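Local coordinates for spindle assembly abnormal protein 6 (Caenorhabditis elegans, PDB 4G79) that forms the central scaffold of the centriole, its globular N-terminal head, the part described here, linking coiled-coil dimers into the ninefold-symmetric inner ring, at residues Asp62-Phe67 / Ala113-Cys118; Lys35-Ile40 / Glu56-Asp61. All coordinates share one frame; numbering follows the deposited sequence. Where two conformers were deposited one is given.

Contact 1 (Asp62-Phe67 / Ala113-Cys118); sequences DFEFLF and AEKNFC
Lys115 sets CG anti to its carbonyl carbon and runs extended beyond it, while Asp62 holds CG anti to the backbone N (chi1 -175°), and the two side chains meet tip to tip. The result is a salt-bridge network joining an Asx turn, within the type I turn Asp62-Phe65, to the loop that leads into strand 117-123 of the SAS-6 N-terminal domain. Lys115 NZ lies 2.6 Å from Asp62 OD2, on its syn side and 33° out of the carboxylate plane. Glu64 crosses the lysine at about a right angle, its OE1 3.5 Å from NZ. Asp62 OD1 meanwhile accepts from Glu64 N at 3.0 Å, met from above the carboxylate plane. An alanine in place of Asp62 would probably leave the ammonium of Lys115 with the longer Glu64 pairing and Glu64 N without the carboxylate acceptor of the Asx turn. Farther in, the Phe67 ring, which also touches Leu111, Leu138 and Ala140, points its edge at the loop: Lys115 O is 3.5 Å from Phe67 CE1. Over one ring face sits Cys118 SG, 4.2 Å from the Phe67 centroid and 27° off the ring normal, with Phe67 CG its nearest ring atom.

Contact 2 (Lys35-Ile40 / Glu56-Asp61); sequences KVKLKI and EISRSD. With PG4 (tetraethylene glycol), chain F.
An antiparallel beta hairpin, strands 29-44 and 51-58 of the SAS-6 head domain, forms most of this contact, the second segment running on past the strand to Asp61; the short segment axes approach to 4.8 Å and make an angle of 158°. Two hydrogen-bonded pairs flank one non-hydrogen-bonded pair. Lys37 N donates to Ser58 O at 2.7 Å, the return bond running from Ser58 N to Lys37 O; Lys39 and Glu56 exchange a similar pair, Lys39 N to Glu56 O and Glu56 N to Lys39 O, both 2.9 Å. Between them, Leu38 faces Ile57, and Ile57 CA brings a CA-H...O contact to Lys37 O at 3.3 Å.

The face bearing Leu38 and Ile57 is apolar and buried. Ile57 has CG2 anti to its carbonyl carbon, and this methyl lies 3.8 Å from Leu38 CD1, the two side chains crossing obliquely. Val36 CG1 approaches Ile57 CB at 3.9 Å. Phe120 of strand 117-123 touches both Leu38 and Ile57, and Leu100 of helix 92-102 also packs on Leu38.

The other face, carrying Lys37, Lys39, Glu56 and Ser58, is polar. A water donates to Lys37 O and is hydrogen-bonded to Ser58 OG, 2.8 Å away. Lys37 NZ pairs with Asp11 and Glu56 OE1 with Lys6. At the end of the contact, tetraethylene glycol, probably from the crystallisation liquor, brings its O5 within 2.7 Å of Asp61 OD1, close also to Lys35 O. Arg59 NH1 hydrogen-bonds to Thr34 OG1, and Asp61 CB lies over the centre of the Arg59 guanidinium.

The chemistry thus divides by face: backbone bonds fix the register, hydrocarbon contacts join the hairpin to the domain core, and on the polar side water bridges Ser58 OG to the backbone while the charges of Lys37 and Glu56 pair with residues beyond the hairpin.

From the N terminus, contact 2 comes first: strand 29-44 turns back into strand 51-58, closing a hairpin, with 15 residues, nine of them strand, between Lys35-Ile40 and Glu56-Asp61. Asp62-Phe67 follows without a gap and opens contact 1, which closes at Ala113-Cys118 after 45 residues that include helices 73-83 and 92-102. The two closures are therefore in series, neither nested nor crossed. They meet across neighbouring strands of one sheet, where Phe67 O lies 2.9 Å from Ile57 N, a probable hydrogen bond. Ile57 CD1 also reaches Cys118 SG at 3.5 Å, tying the hairpin to strand 117-123, while Phe65 packs against Arg59 beside the connecting turn.

Contact 1 (Asp62-Phe67 / Ala113-Cys118)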
ATOM      1  N   ASP A  62      18.574  10.330 -22.699  1.00 44.56           N
ATOM      2  CA  ASP A  62      17.544  10.591 -23.682  1.00 45.34           C
ATOM      3  C   ASP A  62      16.990  12.005 -23.536  1.00 47.38           C
ATOM      4  O   ASP A  62      16.362  12.325 -22.518  1.00 42.75           O
ATOM      5  CB  ASP A  62      16.434   9.517 -23.485  1.00 45.70           C
ATOM      6  CG  ASP A  62      15.297   9.537 -24.492  1.00 52.07           C
ATOM      7  OD1 ASP A  62      15.375  10.325 -25.477  1.00 50.44           O
ATOM      8  OD2 ASP A  62      14.326   8.789 -24.291  1.00 54.64           O
ATOM      9  N   PHE A  63      17.180  12.841 -24.584  1.00 47.97           N
ATOM     10  CA  PHE A  63      16.679  14.223 -24.609  1.00 49.62           C
ATOM     11  C   PHE A  63      15.144  14.253 -24.596  1.00 52.97           C
ATOM     12  O   PHE A  63      14.562  15.254 -24.208  1.00 53.22           O
ATOM     13  CB  PHE A  63      17.188  15.021 -25.850  1.00 55.34           C
ATOM     14  CG  PHE A  63      18.630  14.928 -26.327  1.00 60.60           C
ATOM     15  CD1 PHE A  63      19.688  14.961 -25.422  1.00 64.27           C
ATOM     16  CD2 PHE A  63      18.929  14.938 -27.689  1.00 65.90           C
ATOM     17  CE1 PHE A  63      21.019  14.944 -25.873  1.00 67.01           C
ATOM     18  CE2 PHE A  63      20.262  14.913 -28.140  1.00 71.56           C
ATOM     19  CZ  PHE A  63      21.296  14.910 -27.229  1.00 69.52           C
ATOM     20  N   GLU A  64      14.495  13.166 -25.016  1.00 50.81           N
ATOM     21  CA  GLU A  64      13.035  13.048 -25.053  1.00 51.63           C
ATOM     22  C   GLU A  64      12.464  12.621 -23.700  1.00 51.99           C
ATOM     23  O   GLU A  64      11.251  12.664 -23.527  1.00 52.82           O
ATOM     24  CB  GLU A  64      12.595  12.056 -26.143  1.00 55.21           C
ATOM     25  CG  GLU A  64      12.807  12.582 -27.554  1.00 67.13           C
ATOM     26  CD  GLU A  64      12.460  11.595 -28.651  1.00 91.67           C
ATOM     27  OE1 GLU A  64      12.839  10.405 -28.536  1.00 81.36           O
ATOM     28  OE2 GLU A  64      11.838  12.028 -29.648  1.00 91.46           O
ATOM     29  N   PHE A  65      13.324  12.192 -22.763  1.00 44.30           N
ATOM     30  CA  PHE A  65      12.964  11.762 -21.423  1.00 41.51           C
ATOM     31  C   PHE A  65      12.849  13.009 -20.554  1.00 44.18           C
ATOM     32  O   PHE A  65      13.798  13.408 -19.892  1.00 43.52           O
ATOM     33  CB  PHE A  65      13.996  10.759 -20.879  1.00 42.24           C
ATOM     34  CG  PHE A  65      13.542  10.014 -19.653  1.00 42.45           C
ATOM     35  CD1 PHE A  65      13.608  10.607 -18.391  1.00 43.10           C
ATOM     36  CD2 PHE A  65      12.993   8.742 -19.759  1.00 45.57           C
ATOM     37  CE1 PHE A  65      13.176   9.921 -17.259  1.00 43.30           C
ATOM     38  CE2 PHE A  65      12.551   8.061 -18.621  1.00 47.27           C
ATOM     39  CZ  PHE A  65      12.664   8.650 -17.381  1.00 42.45           C
ATOM     40  N   LEU A  66      11.720  13.690 -20.659  1.00 41.07           N
ATOM     41  CA  LEU A  66      11.457  14.933 -19.948  1.00 41.59           C
ATOM     42  C   LEU A  66       9.975  14.935 -19.606  1.00 41.39           C
ATOM     43  O   LEU A  66       9.139  15.009 -20.512  1.00 41.79           O
ATOM     44  CB  LEU A  66      11.878  16.139 -20.841  1.00 44.87           C
ATOM     45  CG  LEU A  66      11.941  17.507 -20.176  1.00 53.38           C
ATOM     46  CD1 LEU A  66      12.653  17.466 -18.810  1.00 52.75           C
ATOM     47  CD2 LEU A  66      12.560  18.533 -21.112  1.00 60.54           C
ATOM     48  N   PHE A  67       9.647  14.722 -18.322  1.00 35.40           N
ATOM     49  CA  PHE A  67       8.248  14.593 -17.922  1.00 33.87           C
ATOM     50  C   PHE A  67       7.924  15.418 -16.708  1.00 33.94           C
ATOM     51  O   PHE A  67       8.774  15.567 -15.827  1.00 32.50           O
ATOM     52  CB  PHE A  67       7.903  13.122 -17.633  1.00 33.97           C
ATOM     53  CG  PHE A  67       8.236  12.176 -18.766  1.00 35.27           C
ATOM     54  CD1 PHE A  67       7.321  11.931 -19.775  1.00 39.04           C
ATOM     55  CD2 PHE A  67       9.462  11.520 -18.810  1.00 36.65           C
ATOM     56  CE1 PHE A  67       7.645  11.086 -20.841  1.00 40.91           C
ATOM     57  CE2 PHE A  67       9.780  10.667 -19.873  1.00 40.54           C
ATOM     58  CZ  PHE A  67       8.877  10.471 -20.890  1.00 39.51           C
ATOM     59  N   ALA A 113       5.146   3.534 -24.483  1.00 61.21           N
ATOM     60  CA  ALA A 113       5.808   3.126 -25.728  1.00 63.46           C
ATOM     61  C   ALA A 113       6.260   4.320 -26.588  1.00 67.55           C
ATOM     62  O   ALA A 113       7.375   4.295 -27.118  1.00 68.06           O
ATOM     63  CB  ALA A 113       4.883   2.224 -26.549  1.00 67.50           C
ATOM     64  N   GLU A 114       5.401   5.352 -26.722  1.00 63.01           N
ATOM     65  CA  GLU A 114       5.682   6.542 -27.511  1.00 63.34           C
ATOM     66  C   GLU A 114       6.267   7.694 -26.676  1.00 62.79           C
ATOM     67  O   GLU A 114       6.397   8.804 -27.195  1.00 62.91           O
ATOM     68  CB  GLU A 114       4.407   7.007 -28.229  1.00 67.83           C
ATOM     69  CG  GLU A 114       4.277   6.432 -29.630  1.00 83.76           C
ATOM     70  CD  GLU A 114       2.958   6.704 -30.328  1.00111.39           C
ATOM     71  OE1 GLU A 114       2.405   7.816 -30.159  1.00108.44           O
ATOM     72  OE2 GLU A 114       2.495   5.810 -31.072  1.00110.77           O
ATOM     73  N   LYS A 115       6.621   7.439 -25.392  1.00 56.03           N
ATOM     74  CA  LYS A 115       7.207   8.430 -24.469  1.00 52.72           C
ATOM     75  C   LYS A 115       6.310   9.677 -24.324  1.00 54.67           C
ATOM     76  O   LYS A 115       6.819  10.803 -24.241  1.00 53.77           O
ATOM     77  CB  LYS A 115       8.637   8.847 -24.913  1.00 54.92           C
ATOM     78  CG  LYS A 115       9.663   7.716 -24.952  1.00 62.47           C
ATOM     79  CD  LYS A 115      10.898   8.181 -25.703  1.00 67.59           C
ATOM     80  CE  LYS A 115      11.950   7.112 -25.794  1.00 71.96           C
ATOM     81  NZ  LYS A 115      13.221   7.659 -26.336  1.00 71.40           N
ATOM     82  N   ASN A 116       4.976   9.478 -24.318  1.00 51.25           N
ATOM     83  CA  ASN A 116       4.016  10.575 -24.125  1.00 51.67           C
ATOM     84  C   ASN A 116       3.871  10.874 -22.638  1.00 52.00           C
ATOM     85  O   ASN A 116       3.510  11.986 -22.238  1.00 50.71           O
ATOM     86  CB  ASN A 116       2.657  10.225 -24.729  1.00 55.50           C
ATOM     87  CG  ASN A 116       2.612  10.242 -26.240  1.00 73.34           C
ATOM     88  OD1 ASN A 116       3.136  11.151 -26.896  1.00 56.46           O
ATOM     89  ND2 ASN A 116       1.943   9.253 -26.820  1.00 63.89           N
ATOM     90  N   PHE A 117       4.164   9.857 -21.814  1.00 47.50           N
ATOM     91  CA  PHE A 117       4.064   9.927 -20.363  1.00 45.41           C
ATOM     92  C   PHE A 117       4.820   8.778 -19.708  1.00 47.06           C
ATOM     93  O   PHE A 117       5.271   7.841 -20.371  1.00 45.80           O
ATOM     94  CB  PHE A 117       2.573   9.871 -19.942  1.00 48.73           C
ATOM     95  CG  PHE A 117       1.835   8.642 -20.431  1.00 53.27           C
ATOM     96  CD1 PHE A 117       1.857   7.457 -19.698  1.00 56.30           C
ATOM     97  CD2 PHE A 117       1.100   8.678 -21.609  1.00 58.30           C
ATOM     98  CE1 PHE A 117       1.187   6.317 -20.161  1.00 59.01           C
ATOM     99  CE2 PHE A 117       0.425   7.541 -22.066  1.00 63.57           C
ATOM    100  CZ  PHE A 117       0.463   6.373 -21.335  1.00 60.86           C
ATOM    101  N   CYS A 118       4.900   8.837 -18.386  1.00 42.98           N
ATOM    102  CA  CYS A 118       5.449   7.800 -17.561  1.00 42.09           C
ATOM    103  C   CYS A 118       4.725   7.831 -16.241  1.00 42.93           C
ATOM    104  O   CYS A 118       4.148   8.854 -15.870  1.00 40.33           O
ATOM    105  CB  CYS A 118       6.953   7.972 -17.382  1.00 42.60           C
ATOM    106  SG  CYS A 118       7.414   9.367 -16.332  1.00 45.18           S
TER
HETATM  107  O   HOH W   1       8.931  12.546 -24.579  1.00 56.34           O

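Contact 2 (Lys35-Ile40 / Glu56-Asp61)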
ATOM      1  N   LYS A  35      20.093   6.377 -13.682  1.00 37.08           N
ATOM      2  CA  LYS A  35      20.138   7.608 -12.908  1.00 35.33           C
ATOM      3  C   LYS A  35      19.108   8.541 -13.530  1.00 39.50           C
ATOM      4  O   LYS A  35      19.034   8.661 -14.760  1.00 38.81           O
ATOM      5  CB  LYS A  35      21.534   8.251 -12.908  1.00 40.32           C
ATOM      6  CG  LYS A  35      22.593   7.457 -12.158  1.00 51.24           C
ATOM      7  CD  LYS A  35      23.963   8.132 -12.230  1.00 65.47           C
ATOM      8  CE  LYS A  35      25.091   7.219 -11.793  1.00 78.08           C
ATOM      9  NZ  LYS A  35      25.452   6.221 -12.840  1.00 84.82           N
ATOM     10  N   VAL A  36      18.308   9.181 -12.693  1.00 34.33           N
ATOM     11  CA  VAL A  36      17.260  10.120 -13.130  0.50 33.58           C
ATOM     12  C   VAL A  36      17.360  11.380 -12.279  1.00 37.56           C
ATOM     13  O   VAL A  36      17.645  11.289 -11.087  1.00 37.68           O
ATOM     14  CB  VAL A  36      15.837   9.480 -13.043  0.50 35.18           C
ATOM     15  CG1 VAL A  36      14.721  10.503 -13.254  0.50 34.89           C
ATOM     16  CG2 VAL A  36      15.674   8.337 -14.024  0.50 34.84           C
ATOM     17  N   LYS A  37      17.131  12.555 -12.878  1.00 33.34           N
ATOM     18  CA  LYS A  37      17.136  13.775 -12.071  1.00 32.43           C
ATOM     19  C   LYS A  37      15.692  14.072 -11.713  1.00 35.69           C
ATOM     20  O   LYS A  37      14.845  14.195 -12.597  1.00 33.80           O
ATOM     21  CB  LYS A  37      17.810  14.970 -12.770  1.00 36.01           C
ATOM     22  CG  LYS A  37      17.773  16.272 -11.938  1.00 42.41           C
ATOM     23  CD  LYS A  37      18.731  17.343 -12.477  1.00 63.52           C
ATOM     24  CE  LYS A  37      20.176  17.172 -12.034  1.00 80.10           C
ATOM     25  NZ  LYS A  37      20.348  17.312 -10.557  1.00 87.93           N
ATOM     26  N   LEU A  38      15.418  14.167 -10.413  1.00 30.69           N
ATOM     27  CA  LEU A  38      14.085  14.488  -9.917  1.00 29.22           C
ATOM     28  C   LEU A  38      14.121  15.860  -9.298  1.00 32.99           C
ATOM     29  O   LEU A  38      14.967  16.138  -8.448  1.00 34.82           O
ATOM     30  CB  LEU A  38      13.604  13.455  -8.881  1.00 28.37           C
ATOM     31  CG  LEU A  38      12.285  13.828  -8.105  1.00 31.54           C
ATOM     32  CD1 LEU A  38      11.087  13.945  -9.067  1.00 30.93           C
ATOM     33  CD2 LEU A  38      11.992  12.826  -7.006  1.00 28.96           C
ATOM     34  N   LYS A  39      13.205  16.709  -9.729  1.00 29.49           N
ATOM     35  CA  LYS A  39      13.035  18.057  -9.176  1.00 30.59           C
ATOM     36  C   LYS A  39      11.643  18.191  -8.639  1.00 33.69           C
ATOM     37  O   LYS A  39      10.678  17.827  -9.325  1.00 32.96           O
ATOM     38  CB  LYS A  39      13.276  19.153 -10.229  1.00 32.79           C
ATOM     39  CG  LYS A  39      14.642  19.115 -10.886  1.00 38.39           C
ATOM     40  CD  LYS A  39      14.743  20.257 -11.931  1.00 43.10           C
ATOM     41  CE  LYS A  39      16.084  20.333 -12.607  1.00 64.15           C
ATOM     42  NZ  LYS A  39      16.094  21.362 -13.690  1.00 75.52           N
ATOM     43  N   ILE A  40      11.533  18.763  -7.436  1.00 29.17           N
ATOM     44  CA  ILE A  40      10.235  19.067  -6.806  1.00 28.56           C
ATOM     45  C   ILE A  40      10.277  20.537  -6.485  1.00 33.70           C
ATOM     46  O   ILE A  40      11.277  21.024  -5.943  1.00 33.30           O
ATOM     47  CB  ILE A  40       9.892  18.205  -5.564  1.00 29.85           C
ATOM     48  CG1 ILE A  40      10.015  16.680  -5.875  1.00 29.86           C
ATOM     49  CG2 ILE A  40       8.475  18.547  -5.027  1.00 29.48           C
ATOM     50  CD1 ILE A  40      10.055  15.738  -4.486  1.00 27.20           C
ATOM     51  N   GLU A  56       9.247  16.943 -11.664  1.00 28.09           N
ATOM     52  CA  GLU A  56       9.901  16.909 -12.981  1.00 29.81           C
ATOM     53  C   GLU A  56      10.964  15.868 -13.000  1.00 33.27           C
ATOM     54  O   GLU A  56      11.779  15.789 -12.069  1.00 32.67           O
ATOM     55  CB  GLU A  56      10.530  18.262 -13.362  1.00 33.29           C
ATOM     56  CG  GLU A  56       9.571  19.438 -13.545  1.00 47.29           C
ATOM     57  CD  GLU A  56      10.281  20.772 -13.687  1.00 63.58           C
ATOM     58  OE1 GLU A  56      10.549  21.413 -12.644  1.00 45.18           O
ATOM     59  OE2 GLU A  56      10.603  21.159 -14.835  1.00 56.91           O
ATOM     60  N   ILE A  57      10.966  15.045 -14.064  1.00 31.42           N
ATOM     61  CA  ILE A  57      12.011  14.027 -14.201  1.00 29.88           C
ATOM     62  C   ILE A  57      12.715  14.203 -15.557  1.00 32.71           C
ATOM     63  O   ILE A  57      12.108  14.629 -16.545  1.00 32.44           O
ATOM     64  CB  ILE A  57      11.554  12.572 -13.979  1.00 33.05           C
ATOM     65  CG1 ILE A  57      10.546  12.082 -15.025  1.00 34.53           C
ATOM     66  CG2 ILE A  57      11.146  12.251 -12.501  1.00 32.48           C
ATOM     67  CD1 ILE A  57      10.405  10.562 -15.007  1.00 40.90           C
ATOM     68  N   SER A  58      14.012  13.925 -15.568  1.00 29.80           N
ATOM     69  CA  SER A  58      14.851  13.969 -16.769  1.00 31.28           C
ATOM     70  C   SER A  58      15.996  13.016 -16.599  1.00 35.69           C
ATOM     71  O   SER A  58      16.266  12.562 -15.484  1.00 32.34           O
ATOM     72  CB  SER A  58      15.376  15.381 -17.036  1.00 35.02           C
ATOM     73  OG  SER A  58      16.141  15.863 -15.943  1.00 38.99           O
ATOM     74  N   ARG A  59      16.678  12.683 -17.708  1.00 34.48           N
ATOM     75  CA  ARG A  59      17.878  11.841 -17.665  1.00 34.83           C
ATOM     76  C   ARG A  59      18.705  12.150 -18.908  1.00 41.58           C
ATOM     77  O   ARG A  59      18.143  12.433 -19.984  1.00 39.16           O
ATOM     78  CB  ARG A  59      17.581  10.346 -17.490  1.00 36.24           C
ATOM     79  CG  ARG A  59      17.077   9.650 -18.736  1.00 41.91           C
ATOM     80  CD  ARG A  59      16.751   8.212 -18.412  1.00 48.54           C
ATOM     81  NE  ARG A  59      16.372   7.486 -19.616  1.00 49.59           N
ATOM     82  CZ  ARG A  59      16.818   6.281 -19.922  1.00 50.88           C
ATOM     83  NH1 ARG A  59      17.659   5.647 -19.107  1.00 38.23           N
ATOM     84  NH2 ARG A  59      16.416   5.685 -21.037  1.00 46.81           N
ATOM     85  N   SER A  60      20.047  12.111 -18.761  1.00 41.91           N
ATOM     86  CA  SER A  60      20.967  12.514 -19.814  1.00 43.50           C
ATOM     87  C   SER A  60      21.067  11.505 -20.943  1.00 45.81           C
ATOM     88  O   SER A  60      21.640  11.844 -21.992  1.00 45.97           O
ATOM     89  CB  SER A  60      22.352  12.804 -19.245  1.00 50.39           C
ATOM     90  OG  SER A  60      22.981  11.638 -18.747  1.00 52.77           O
ATOM     91  N   ASP A  61      20.515  10.282 -20.754  1.00 40.04           N
ATOM     92  CA  ASP A  61      20.541   9.237 -21.806  1.00 41.19           C
ATOM     93  C   ASP A  61      19.660   9.567 -22.971  1.00 45.13           C
ATOM     94  O   ASP A  61      19.864   9.013 -24.053  1.00 45.36           O
ATOM     95  CB  ASP A  61      20.009   7.895 -21.272  1.00 42.22           C
ATOM     96  CG  ASP A  61      20.529   7.485 -19.930  1.00 44.65           C
ATOM     97  OD1 ASP A  61      20.226   8.185 -18.943  1.00 41.87           O
ATOM     98  OD2 ASP A  61      21.148   6.419 -19.848  1.00 43.84           O
TER
HETATM   99  O1  PG4 F 205      19.470  14.791 -21.967  1.00 77.07           O
HETATM  100  C1  PG4 F 205      19.971  16.100 -21.744  1.00 77.26           C
HETATM  101  C2  PG4 F 205      20.641  16.226 -20.407  1.00 77.88           C
HETATM  102  O2  PG4 F 205      19.722  15.932 -19.360  1.00 79.13           O
HETATM  103  C3  PG4 F 205      20.346  15.875 -18.085  1.00 79.28           C
HETATM  104  C4  PG4 F 205      19.444  15.262 -17.061  1.00 79.01           C
HETATM  105  O3  PG4 F 205      20.189  15.005 -15.875  1.00 79.11           O
HETATM  106  C5  PG4 F 205      19.991  13.694 -15.359  1.00 76.17           C
HETATM  107  C6  PG4 F 205      21.271  12.934 -15.258  1.00 72.08           C
HETATM  108  O4  PG4 F 205      20.980  11.553 -15.088  1.00 68.00           O
HETATM  109  C7  PG4 F 205      21.940  10.690 -15.680  1.00 66.91           C
HETATM  110  C8  PG4 F 205      21.298   9.870 -16.761  1.00 63.03           C
HETATM  111  O5  PG4 F 205      21.126   8.486 -16.421  1.00 55.81           O
HETATM  112  O   HOH W   2      14.471  16.813 -13.925  1.00 37.27           O